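Local coordinates for DNA polymerase III subunit beta (Deinococcus radiodurans, PDB 4TRT), which probably tethers DNA polymerases and other proteins to DNA as a ring-shaped head-to-tail homodimer, making replication processive, at residues A256-K270 with L287-L300. Residues are numbered along the deposited sequence; the frame is centred on the assembly and turned at random.
Sequences ALKEAVNRVAVLADK and LAAEGDYGRAQDTL
Val264 and Leu267 press into one face of the hairpin formed by strands 287-290 and 294-300, a worked example of how a helix and the turn from Ala265 to Ala268 pack against a beta hairpin in the C-terminal domain of the DNA polymerase III beta subunit. The helix axis runs nearly along the strands, 15° from the direction of 287-290. Both branches of Val264 are used: CG1, anti to the backbone N, lies 3.6 Å from Ala289 CB, while CG2 packs 3.7 Å from Asp298 CB. Leu267 drives CD1 against the hairpin backbone, 3.4 Å from Arg295 O, and rests CD2 near Tyr293 CB. Further back, Leu287 CD1 fits between Ala260 and Val261, and Leu300 CD1 lies beside Leu257.

At the edge of this apolar seam, Arg263 NH1 forms a salt bridge 2.7 Å from Asp298 OD2, close to the guanidinium plane, although the carboxylate is turned 70° to it. A bend at chi3 folds the guanidinium back over Glu259 O. NE is held by Asn81 O of the second subunit, whose strand also extends the sheet beyond 294-300, so this pair sits at the dimer interface. A leucine in place of the arginine, with no guanidinium, would probably leave the carboxylate of the buried Asp298 without this countercharge and Asn81 O of the second subunit without its donor.

At the type I turn from Ala265 to Ala268, water 1 donates to Leu267 O and accepts from Tyr293 N, bridging the two backbones. Beside it, Asp292 N reaches the syn side of Asp269 OD1 at 3.1 Å, approaching from 33° outside the carboxylate plane.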
ATOM      1  N   ALA A 256      18.757 -15.821   7.129  1.00 35.88           N
ATOM      2  CA  ALA A 256      18.525 -17.114   6.469  1.00 36.85           C
ATOM      3  C   ALA A 256      17.397 -17.879   7.160  1.00 37.15           C
ATOM      4  O   ALA A 256      16.512 -18.439   6.491  1.00 36.36           O
ATOM      5  CB  ALA A 256      19.804 -17.937   6.382  1.00 36.00           C
ATOM      6  N   LEU A 257      17.384 -17.874   8.496  1.00 34.94           N
ATOM      7  CA  LEU A 257      16.339 -18.586   9.237  1.00 32.74           C
ATOM      8  C   LEU A 257      14.962 -17.971   9.007  1.00 33.39           C
ATOM      9  O   LEU A 257      13.979 -18.701   8.808  1.00 31.96           O
ATOM     10  CB  LEU A 257      16.662 -18.653  10.738  1.00 32.78           C
ATOM     11  CG  LEU A 257      15.608 -19.289  11.634  1.00 34.29           C
ATOM     12  CD1 LEU A 257      15.388 -20.774  11.299  1.00 31.52           C
ATOM     13  CD2 LEU A 257      16.007 -19.086  13.098  1.00 34.26           C
ATOM     14  N   LYS A 258      14.879 -16.645   9.028  1.00 31.75           N
ATOM     15  CA  LYS A 258      13.599 -15.962   8.808  1.00 33.53           C
ATOM     16  C   LYS A 258      13.057 -16.257   7.429  1.00 33.49           C
ATOM     17  O   LYS A 258      11.885 -16.556   7.283  1.00 32.49           O
ATOM     18  CB  LYS A 258      13.737 -14.457   8.952  1.00 34.35           C
ATOM     19  CG  LYS A 258      14.035 -14.008  10.374  1.00 37.11           C
ATOM     20  CD  LYS A 258      14.248 -12.496  10.407  1.00 38.19           C
ATOM     21  CE  LYS A 258      14.840 -12.086  11.725  1.00 38.95           C
ATOM     22  NZ  LYS A 258      14.913 -10.600  11.854  1.00 38.05           N
ATOM     23  N   GLU A 259      13.928 -16.188   6.426  1.00 33.21           N
ATOM     24  CA  GLU A 259      13.522 -16.414   5.060  1.00 34.53           C
ATOM     25  C   GLU A 259      13.119 -17.888   4.839  1.00 34.74           C
ATOM     26  O   GLU A 259      12.195 -18.164   4.076  1.00 37.58           O
ATOM     27  CB  GLU A 259      14.620 -15.945   4.095  1.00 35.93           C
ATOM     28  CG  GLU A 259      14.767 -14.420   4.108  1.00 39.39           C
ATOM     29  CD  GLU A 259      15.857 -13.865   3.200  1.00 43.14           C
ATOM     30  OE1 GLU A 259      16.671 -14.635   2.673  1.00 45.64           O
ATOM     31  OE2 GLU A 259      15.896 -12.630   3.022  1.00 48.75           O
ATOM     32  N   ALA A 260      13.779 -18.813   5.526  1.00 32.68           N
ATOM     33  CA  ALA A 260      13.453 -20.220   5.423  1.00 31.54           C
ATOM     34  C   ALA A 260      12.111 -20.544   6.080  1.00 33.18           C
ATOM     35  O   ALA A 260      11.326 -21.297   5.514  1.00 34.65           O
ATOM     36  CB  ALA A 260      14.568 -21.078   6.006  1.00 30.34           C
ATOM     37  N   VAL A 261      11.836 -19.964   7.263  1.00 33.59           N
ATOM     38  CA  VAL A 261      10.567 -20.204   7.959  1.00 31.99           C
ATOM     39  C   VAL A 261       9.447 -19.631   7.119  1.00 34.91           C
ATOM     40  O   VAL A 261       8.423 -20.294   6.865  1.00 37.11           O
ATOM     41  CB  VAL A 261      10.574 -19.621   9.381  1.00 34.17           C
ATOM     42  CG1 VAL A 261       9.179 -19.594   9.988  1.00 33.86           C
ATOM     43  CG2 VAL A 261      11.523 -20.429  10.279  1.00 33.55           C
ATOM     44  N   ASN A 262       9.653 -18.413   6.635  1.00 34.35           N
ATOM     45  CA  ASN A 262       8.676 -17.765   5.777  1.00 35.14           C
ATOM     46  C   ASN A 262       8.300 -18.612   4.564  1.00 35.57           C
ATOM     47  O   ASN A 262       7.114 -18.835   4.302  1.00 38.01           O
ATOM     48  CB  ASN A 262       9.171 -16.401   5.302  1.00 35.02           C
ATOM     49  CG  ASN A 262       8.129 -15.682   4.470  1.00 38.48           C
ATOM     50  OD1 ASN A 262       7.093 -15.285   4.988  1.00 41.07           O
ATOM     51  ND2 ASN A 262       8.370 -15.563   3.172  1.00 37.58           N
ATOM     52  N   ARG A 263       9.288 -19.072   3.808  1.00 35.01           N
ATOM     53  CA  ARG A 263       8.986 -19.774   2.563  1.00 36.12           C
ATOM     54  C   ARG A 263       8.319 -21.139   2.802  1.00 36.50           C
ATOM     55  O   ARG A 263       7.369 -21.492   2.092  1.00 38.71           O
ATOM     56  CB  ARG A 263      10.211 -19.888   1.655  1.00 37.24           C
ATOM     57  CG  ARG A 263      11.319 -20.824   2.118  1.00 37.53           C
ATOM     58  CD  ARG A 263      12.365 -20.992   1.017  1.00 39.28           C
ATOM     59  NE  ARG A 263      13.020 -19.727   0.699  1.00 38.93           N
ATOM     60  CZ  ARG A 263      14.141 -19.273   1.275  1.00 39.41           C
ATOM     61  NH1 ARG A 263      14.792 -19.970   2.205  1.00 37.38           N
ATOM     62  NH2 ARG A 263      14.620 -18.105   0.902  1.00 40.38           N
ATOM     63  N   VAL A 264       8.780 -21.873   3.811  1.00 35.67           N
ATOM     64  CA  VAL A 264       8.221 -23.192   4.123  1.00 38.13           C
ATOM     65  C   VAL A 264       6.789 -23.097   4.658  1.00 38.54           C
ATOM     66  O   VAL A 264       5.953 -23.933   4.349  1.00 39.81           O
ATOM     67  CB  VAL A 264       9.148 -23.955   5.097  1.00 38.65           C
ATOM     68  CG1 VAL A 264       8.468 -25.203   5.642  1.00 41.73           C
ATOM     69  CG2 VAL A 264      10.428 -24.331   4.372  1.00 37.56           C
ATOM     70  N   ALA A 265       6.505 -22.048   5.429  1.00 39.29           N
ATOM     71  CA  ALA A 265       5.199 -21.874   6.072  1.00 40.65           C
ATOM     72  C   ALA A 265       4.057 -21.737   5.056  1.00 42.92           C
ATOM     73  O   ALA A 265       2.886 -21.968   5.394  1.00 44.53           O
ATOM     74  CB  ALA A 265       5.233 -20.663   7.008  1.00 40.15           C
ATOM     75  N   VAL A 266       4.385 -21.372   3.815  1.00 42.22           N
ATOM     76  CA  VAL A 266       3.352 -21.202   2.812  1.00 44.86           C
ATOM     77  C   VAL A 266       2.589 -22.512   2.588  1.00 44.28           C
ATOM     78  O   VAL A 266       1.429 -22.465   2.260  1.00 42.57           O
ATOM     79  CB  VAL A 266       3.864 -20.626   1.465  1.00 47.06           C
ATOM     80  CG1 VAL A 266       4.767 -19.420   1.694  1.00 45.52           C
ATOM     81  CG2 VAL A 266       4.560 -21.689   0.632  1.00 50.37           C
ATOM     82  N   LEU A 267       3.231 -23.664   2.794  1.00 43.19           N
ATOM     83  CA  LEU A 267       2.564 -24.968   2.597  1.00 45.89           C
ATOM     84  C   LEU A 267       1.976 -25.616   3.871  1.00 47.27           C
ATOM     85  O   LEU A 267       1.403 -26.702   3.795  1.00 49.52           O
ATOM     86  CB  LEU A 267       3.486 -25.953   1.867  1.00 44.29           C
ATOM     87  CG  LEU A 267       3.662 -25.632   0.374  1.00 45.48           C
ATOM     88  CD1 LEU A 267       4.544 -26.670  -0.292  1.00 46.70           C
ATOM     89  CD2 LEU A 267       2.331 -25.521  -0.386  1.00 47.15           C
ATOM     90  N   ALA A 268       2.066 -24.931   5.014  1.00 47.42           N
ATOM     91  CA  ALA A 268       1.390 -25.369   6.246  1.00 50.84           C
ATOM     92  C   ALA A 268      -0.126 -25.202   6.074  1.00 57.76           C
ATOM     93  O   ALA A 268      -0.575 -24.331   5.317  1.00 59.21           O
ATOM     94  CB  ALA A 268       1.907 -24.580   7.450  1.00 48.58           C
ATOM     95  N   ASP A 269      -0.925 -26.061   6.713  1.00 64.05           N
ATOM     96  CA  ASP A 269      -2.376 -26.009   6.508  1.00 69.70           C
ATOM     97  C   ASP A 269      -2.949 -24.701   7.036  1.00 71.64           C
ATOM     98  O   ASP A 269      -2.526 -24.212   8.086  1.00 62.50           O
ATOM     99  CB  ASP A 269      -3.107 -27.224   7.123  1.00 72.65           C
ATOM    100  CG  ASP A 269      -3.475 -28.280   6.085  1.00 74.78           C
ATOM    101  OD1 ASP A 269      -3.643 -27.933   4.893  1.00 74.55           O
ATOM    102  OD2 ASP A 269      -3.608 -29.463   6.459  1.00 76.75           O
ATOM    103  N   LYS A 270      -3.928 -24.170   6.297  1.00 79.69           N
ATOM    104  CA  LYS A 270      -4.535 -22.862   6.570  1.00 86.48           C
ATOM    105  C   LYS A 270      -4.856 -22.666   8.054  1.00 88.07           C
ATOM    106  O   LYS A 270      -4.756 -21.549   8.575  1.00 89.57           O
ATOM    107  CB  LYS A 270      -5.810 -22.656   5.722  1.00 92.35           C
ATOM    108  CG  LYS A 270      -5.625 -22.609   4.201  1.00 95.45           C
ATOM    109  CD  LYS A 270      -4.301 -22.029   3.702  1.00 94.19           C
ATOM    110  CE  LYS A 270      -4.256 -22.059   2.180  1.00 96.28           C
ATOM    111  NZ  LYS A 270      -3.202 -21.174   1.621  1.00 94.99           N
ATOM    112  N   LEU A 287      13.674 -27.367   8.094  1.00 38.57           N
ATOM    113  CA  LEU A 287      12.320 -26.896   8.351  1.00 38.51           C
ATOM    114  C   LEU A 287      11.393 -27.622   7.400  1.00 40.70           C
ATOM    115  O   LEU A 287      11.725 -27.759   6.218  1.00 39.24           O
ATOM    116  CB  LEU A 287      12.244 -25.398   8.098  1.00 40.91           C
ATOM    117  CG  LEU A 287      13.249 -24.621   8.946  1.00 41.20           C
ATOM    118  CD1 LEU A 287      13.160 -23.165   8.547  1.00 42.60           C
ATOM    119  CD2 LEU A 287      12.933 -24.798  10.424  1.00 39.10           C
ATOM    120  N   ALA A 288      10.251 -28.093   7.904  1.00 40.01           N
ATOM    121  CA  ALA A 288       9.279 -28.836   7.083  1.00 40.46           C
ATOM    122  C   ALA A 288       7.863 -28.412   7.414  1.00 41.86           C
ATOM    123  O   ALA A 288       7.529 -28.139   8.575  1.00 40.77           O
ATOM    124  CB  ALA A 288       9.426 -30.340   7.277  1.00 41.35           C
ATOM    125  N   ALA A 289       7.030 -28.347   6.383  1.00 41.98           N
ATOM    126  CA  ALA A 289       5.608 -28.143   6.554  1.00 44.12           C
ATOM    127  C   ALA A 289       4.884 -28.876   5.449  1.00 45.37           C
ATOM    128  O   ALA A 289       5.453 -29.159   4.383  1.00 46.61           O
ATOM    129  CB  ALA A 289       5.261 -26.655   6.548  1.00 42.87           C
ATOM    130  N   GLU A 290       3.627 -29.190   5.709  1.00 46.68           N
ATOM    131  CA  GLU A 290       2.846 -30.002   4.797  1.00 51.34           C
ATOM    132  C   GLU A 290       1.381 -29.689   4.990  1.00 51.56           C
ATOM    133  O   GLU A 290       0.944 -29.420   6.102  1.00 50.35           O
ATOM    134  CB  GLU A 290       3.108 -31.481   5.066  1.00 54.98           C
ATOM    135  CG  GLU A 290       2.410 -32.415   4.105  1.00 61.19           C
ATOM    136  CD  GLU A 290       2.901 -33.849   4.213  1.00 65.75           C
ATOM    137  OE1 GLU A 290       3.800 -34.118   5.042  1.00 66.63           O
ATOM    138  OE2 GLU A 290       2.379 -34.712   3.471  1.00 71.97           O
ATOM    139  N   GLY A 291       0.642 -29.707   3.888  1.00 53.58           N
ATOM    140  CA  GLY A 291      -0.782 -29.409   3.895  1.00 56.16           C
ATOM    141  C   GLY A 291      -1.462 -29.982   2.676  1.00 58.49           C
ATOM    142  O   GLY A 291      -0.916 -30.858   2.005  1.00 59.36           O
ATOM    143  N   ASP A 292      -2.655 -29.471   2.384  1.00 62.32           N
ATOM    144  CA  ASP A 292      -3.470 -29.991   1.297  1.00 66.15           C
ATOM    145  C   ASP A 292      -2.876 -29.763  -0.092  1.00 65.03           C
ATOM    146  O   ASP A 292      -3.172 -30.522  -1.015  1.00 64.33           O
ATOM    147  CB  ASP A 292      -4.872 -29.375   1.346  1.00 71.13           C
ATOM    148  CG  ASP A 292      -5.679 -29.844   2.550  1.00 73.96           C
ATOM    149  OD1 ASP A 292      -5.557 -31.026   2.937  1.00 75.58           O
ATOM    150  OD2 ASP A 292      -6.449 -29.028   3.097  1.00 76.13           O
ATOM    151  N   TYR A 293      -2.040 -28.735  -0.239  1.00 61.61           N
ATOM    152  CA  TYR A 293      -1.496 -28.360  -1.559  1.00 63.19           C
ATOM    153  C   TYR A 293      -0.166 -29.026  -1.883  1.00 59.46           C
ATOM    154  O   TYR A 293       0.211 -29.147  -3.051  1.00 58.95           O
ATOM    155  CB  TYR A 293      -1.338 -26.848  -1.657  1.00 64.33           C
ATOM    156  CG  TYR A 293      -2.656 -26.122  -1.590  1.00 69.03           C
ATOM    157  CD1 TYR A 293      -3.456 -25.994  -2.724  1.00 73.68           C
ATOM    158  CD2 TYR A 293      -3.114 -25.582  -0.393  1.00 70.46           C
ATOM    159  CE1 TYR A 293      -4.673 -25.337  -2.670  1.00 76.93           C
ATOM    160  CE2 TYR A 293      -4.332 -24.922  -0.331  1.00 74.92           C
ATOM    161  CZ  TYR A 293      -5.105 -24.804  -1.469  1.00 76.96           C
ATOM    162  OH  TYR A 293      -6.313 -24.151  -1.413  1.00 83.57           O
ATOM    163  N   GLY A 294       0.536 -29.459  -0.847  1.00 55.91           N
ATOM    164  CA  GLY A 294       1.819 -30.108  -1.010  1.00 54.10           C
ATOM    165  C   GLY A 294       2.621 -30.028   0.271  1.00 50.31           C
ATOM    166  O   GLY A 294       2.053 -29.904   1.359  1.00 47.69           O
ATOM    167  N   ARG A 295       3.943 -30.085   0.132  1.00 49.72           N
ATOM    168  CA  ARG A 295       4.864 -30.142   1.275  1.00 48.05           C
ATOM    169  C   ARG A 295       6.159 -29.430   0.916  1.00 45.99           C
ATOM    170  O   ARG A 295       6.541 -29.397  -0.264  1.00 44.63           O
ATOM    171  CB  ARG A 295       5.108 -31.606   1.672  1.00 53.32           C
ATOM    172  CG  ARG A 295       6.155 -32.334   0.844  1.00 58.94           C
ATOM    173  CD  ARG A 295       5.887 -33.832   0.672  1.00 66.96           C
ATOM    174  NE  ARG A 295       7.114 -34.553   0.287  1.00 70.96           N
ATOM    175  CZ  ARG A 295       7.156 -35.614  -0.525  1.00 75.10           C
ATOM    176  NH1 ARG A 295       6.051 -36.103  -1.090  1.00 78.35           N
ATOM    177  NH2 ARG A 295       8.330 -36.182  -0.795  1.00 76.04           N
ATOM    178  N   ALA A 296       6.809 -28.838   1.921  1.00 41.06           N
ATOM    179  CA  ALA A 296       8.013 -28.035   1.724  1.00 41.89           C
ATOM    180  C   ALA A 296       9.048 -28.435   2.736  1.00 40.66           C
ATOM    181  O   ALA A 296       8.699 -28.646   3.897  1.00 39.06           O
ATOM    182  CB  ALA A 296       7.706 -26.554   1.921  1.00 39.63           C
ATOM    183  N   GLN A 297      10.309 -28.460   2.313  1.00 41.73           N
ATOM    184  CA  GLN A 297      11.441 -28.581   3.226  1.00 43.39           C
ATOM    185  C   GLN A 297      12.546 -27.618   2.815  1.00 43.04           C
ATOM    186  O   GLN A 297      12.816 -27.456   1.619  1.00 44.14           O
ATOM    187  CB  GLN A 297      12.024 -29.989   3.183  1.00 47.17           C
ATOM    188  CG  GLN A 297      11.105 -31.063   3.749  1.00 50.94           C
ATOM    189  CD  GLN A 297      11.706 -32.458   3.703  1.00 55.75           C
ATOM    190  OE1 GLN A 297      12.682 -32.702   2.994  1.00 56.73           O
ATOM    191  NE2 GLN A 297      11.109 -33.385   4.452  1.00 58.24           N
ATOM    192  N   ASP A 298      13.173 -26.993   3.805  1.00 40.02           N
ATOM    193  CA  ASP A 298      14.372 -26.177   3.588  1.00 42.03           C
ATOM    194  C   ASP A 298      15.432 -26.571   4.603  1.00 39.85           C
ATOM    195  O   ASP A 298      15.113 -26.806   5.777  1.00 40.76           O
ATOM    196  CB  ASP A 298      14.035 -24.696   3.709  1.00 41.75           C
ATOM    197  CG  ASP A 298      14.954 -23.814   2.886  1.00 46.86           C
ATOM    198  OD1 ASP A 298      15.948 -24.306   2.296  1.00 50.97           O
ATOM    199  OD2 ASP A 298      14.687 -22.598   2.832  1.00 50.42           O
ATOM    200  N   THR A 299      16.684 -26.668   4.163  1.00 39.65           N
ATOM    201  CA  THR A 299      17.771 -27.130   5.049  1.00 39.77           C
ATOM    202  C   THR A 299      18.850 -26.062   5.161  1.00 39.90           C
ATOM    203  O   THR A 299      19.319 -25.546   4.137  1.00 41.25           O
ATOM    204  CB  THR A 299      18.380 -28.461   4.548  1.00 41.75           C
ATOM    205  OG1 THR A 299      17.350 -29.454   4.429  1.00 42.21           O
ATOM    206  CG2 THR A 299      19.468 -28.993   5.500  1.00 41.00           C
ATOM    207  N   LEU A 300      19.221 -25.730   6.402  1.00 37.31           N
ATOM    208  CA  LEU A 300      20.227 -24.714   6.704  1.00 40.19           C
ATOM    209  C   LEU A 300      21.393 -25.318   7.477  1.00 38.57           C
ATOM    210  O   LEU A 300      21.180 -26.133   8.370  1.00 36.46           O
ATOM    211  CB  LEU A 300      19.625 -23.585   7.560  1.00 40.53           C
ATOM    212  CG  LEU A 300      18.484 -22.754   6.989  1.00 44.20           C
ATOM    213  CD1 LEU A 300      17.892 -21.845   8.065  1.00 42.59           C
ATOM    214  CD2 LEU A 300      18.959 -21.942   5.800  1.00 43.40           C
TER
HETATM  215  O   HOH W   1      -0.311 -27.098   1.494  1.00 48.60           O